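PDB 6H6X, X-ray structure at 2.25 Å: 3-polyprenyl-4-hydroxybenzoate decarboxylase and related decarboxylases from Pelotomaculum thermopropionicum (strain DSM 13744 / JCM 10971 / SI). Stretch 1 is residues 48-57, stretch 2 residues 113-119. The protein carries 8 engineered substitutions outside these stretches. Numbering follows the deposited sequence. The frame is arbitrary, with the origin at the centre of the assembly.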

# COMPACT_ATOMS: atom_id res chain seq x y z
N ARG B 48 8.84 24.38 -22.33
CA ARG B 48 8.25 24.71 -23.62
C ARG B 48 6.85 24.16 -23.71
O ARG B 48 6.66 22.94 -23.83
CB ARG B 48 9.11 24.15 -24.77
N VAL B 49 5.88 25.06 -23.66
CA VAL B 49 4.50 24.70 -23.74
C VAL B 49 3.97 25.26 -25.04
O VAL B 49 4.08 26.44 -25.31
CB VAL B 49 3.69 25.22 -22.52
CG1 VAL B 49 2.21 24.93 -22.68
CG2 VAL B 49 4.25 24.61 -21.24
N LYS B 50 3.38 24.38 -25.83
CA LYS B 50 2.99 24.70 -27.18
C LYS B 50 2.07 25.91 -27.15
O LYS B 50 0.98 25.86 -26.57
CB LYS B 50 2.29 23.50 -27.83
CG LYS B 50 1.96 23.71 -29.31
CD LYS B 50 1.53 22.44 -30.03
CE LYS B 50 0.10 22.00 -29.71
NZ LYS B 50 -0.93 22.99 -30.12
N GLY B 51 2.53 26.98 -27.79
CA GLY B 51 1.74 28.20 -27.97
C GLY B 51 2.12 29.34 -27.04
O GLY B 51 1.46 30.39 -27.07
N TYR B 52 3.16 29.15 -26.21
CA TYR B 52 3.45 30.08 -25.10
C TYR B 52 4.94 30.23 -24.81
O TYR B 52 5.69 29.26 -24.91
CB TYR B 52 2.77 29.56 -23.81
CG TYR B 52 1.26 29.48 -23.88
CD1 TYR B 52 0.48 30.60 -23.63
CD2 TYR B 52 0.63 28.29 -24.21
CE1 TYR B 52 -0.90 30.54 -23.69
CE2 TYR B 52 -0.75 28.22 -24.28
CZ TYR B 52 -1.51 29.34 -24.00
OH TYR B 52 -2.87 29.27 -24.08
N ALA B 53 5.37 31.43 -24.41
CA ALA B 53 6.72 31.61 -23.85
C ALA B 53 6.75 31.25 -22.35
O ALA B 53 7.82 30.98 -21.79
CB ALA B 53 7.19 33.04 -24.05
N VAL B 54 5.59 31.24 -21.71
CA VAL B 54 5.53 31.01 -20.25
C VAL B 54 5.65 29.51 -19.90
O VAL B 54 4.87 28.72 -20.38
CB VAL B 54 4.20 31.59 -19.70
CG1 VAL B 54 3.99 31.22 -18.22
CG2 VAL B 54 4.15 33.10 -19.94
N PRO B 55 6.61 29.12 -19.04
CA PRO B 55 6.65 27.76 -18.54
C PRO B 55 5.58 27.44 -17.48
O PRO B 55 4.96 28.36 -16.97
CB PRO B 55 8.04 27.64 -17.93
CG PRO B 55 8.42 28.98 -17.57
CD PRO B 55 7.68 29.94 -18.45
N VAL B 56 5.37 26.13 -17.22
CA VAL B 56 4.36 25.64 -16.28
C VAL B 56 5.07 24.78 -15.28
O VAL B 56 5.91 23.98 -15.67
CB VAL B 56 3.27 24.86 -16.98
CG1 VAL B 56 2.37 24.15 -15.97
CG2 VAL B 56 2.44 25.81 -17.84
N VAL B 57 4.80 24.98 -13.99
CA VAL B 57 5.39 24.12 -12.97
C VAL B 57 4.22 23.37 -12.27
O VAL B 57 3.10 23.87 -12.13
CB VAL B 57 6.31 24.91 -12.02
CG1 VAL B 57 5.53 25.84 -11.10
CG2 VAL B 57 7.16 24.01 -11.19
N LEU B 113 -6.99 35.94 -21.35
CA LEU B 113 -6.28 35.05 -20.40
C LEU B 113 -5.61 33.87 -21.10
O LEU B 113 -4.41 33.63 -20.90
CB LEU B 113 -7.20 34.56 -19.29
CG LEU B 113 -7.67 35.59 -18.26
CD1 LEU B 113 -8.59 34.89 -17.29
CD2 LEU B 113 -6.53 36.26 -17.50
N LEU B 114 -6.38 33.17 -21.94
CA LEU B 114 -5.81 32.06 -22.72
C LEU B 114 -4.69 32.42 -23.68
O LEU B 114 -3.85 31.55 -23.95
CB LEU B 114 -6.88 31.28 -23.50
CG LEU B 114 -7.42 29.99 -22.88
CD1 LEU B 114 -8.14 29.15 -23.95
CD2 LEU B 114 -6.34 29.13 -22.21
N LYS B 115 -4.66 33.65 -24.19
CA LYS B 115 -3.51 34.09 -25.00
C LYS B 115 -2.27 34.31 -24.14
O LYS B 115 -1.17 33.99 -24.57
CB LYS B 115 -3.81 35.36 -25.81
CG LYS B 115 -4.60 35.15 -27.10
CD LYS B 115 -3.99 35.85 -28.32
CE LYS B 115 -4.02 37.38 -28.22
NZ LYS B 115 -5.38 37.98 -28.35
N MET B 116 -2.44 34.88 -22.94
CA MET B 116 -1.27 35.18 -22.10
C MET B 116 -0.70 33.98 -21.37
O MET B 116 0.53 33.88 -21.17
CB MET B 116 -1.64 36.20 -21.03
CG MET B 116 -2.10 37.54 -21.54
SD MET B 116 -2.75 38.51 -20.17
CE MET B 116 -1.30 38.51 -19.14
N LEU B 117 -1.58 33.08 -20.94
CA LEU B 117 -1.19 32.09 -19.94
C LEU B 117 -1.48 30.66 -20.39
O LEU B 117 -2.57 30.35 -20.93
CB LEU B 117 -1.94 32.35 -18.65
CG LEU B 117 -1.75 33.74 -18.03
CD1 LEU B 117 -2.60 33.82 -16.77
CD2 LEU B 117 -0.28 34.03 -17.73
N PRO B 118 -0.52 29.78 -20.15
CA PRO B 118 -0.64 28.39 -20.54
C PRO B 118 -1.53 27.60 -19.56
O PRO B 118 -1.07 26.73 -18.88
CB PRO B 118 0.80 27.91 -20.49
CG PRO B 118 1.39 28.70 -19.35
CD PRO B 118 0.77 30.05 -19.49
N ILE B 119 -2.82 27.90 -19.54
CA ILE B 119 -3.71 27.32 -18.59
C ILE B 119 -4.06 25.95 -19.13
O ILE B 119 -4.70 25.86 -20.17
CB ILE B 119 -4.95 28.18 -18.39
CG1 ILE B 119 -4.53 29.55 -17.89
CG2 ILE B 119 -5.94 27.52 -17.43
CD1 ILE B 119 -5.61 30.57 -17.95

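One hydrogen bond joins the stretches: Tyr-52 OH donates to Leu-114 O at 2.5 Å, a very short distance. The acceptor lies at the ring edge, near its plane, where a phenol hydroxyl can reach it. With chi1 at -62° (m), the tyrosine side chain extends to a carbonyl in the helix segment 113-116, after which Leu-117 leaves helical phi/psi. Other carbonyl oxygens lie obliquely near the ring, Leu-117 O being 3.2 Å from Tyr-52 CE1.

The ring face serves a second contact. Pro-118 CA sits 3.6 Å from the centroid of the Tyr-52 ring and 7° off its normal, the geometry of a CH-pi interaction. Tyrosine thus combines a polar tip with a flat apolar surface, and these two residues account for most of the 343 Å² buried, 97 Å² on Tyr-52 and 107 Å² on Pro-118.

Most of the remaining side-chain packing is apolar and gathers on the proline ring. Val-56 CG2 approaches Pro-118 CG to 3.4 Å, Val-54 CG1 lies 3.7 Å from Pro-118 CD, and Val-49 CG1 reaches Pro-118 CB at 4.0 Å. All three valines point toward stretch 2 with chi1 t; their compact branched side chains suit packing against a rigid ring.

A type II turn from Val-49 to Tyr-52 carries two of the contacting residues at its ends; Gly-51, at phi 103°, suits it because a CB would jam against the preceding carbonyl.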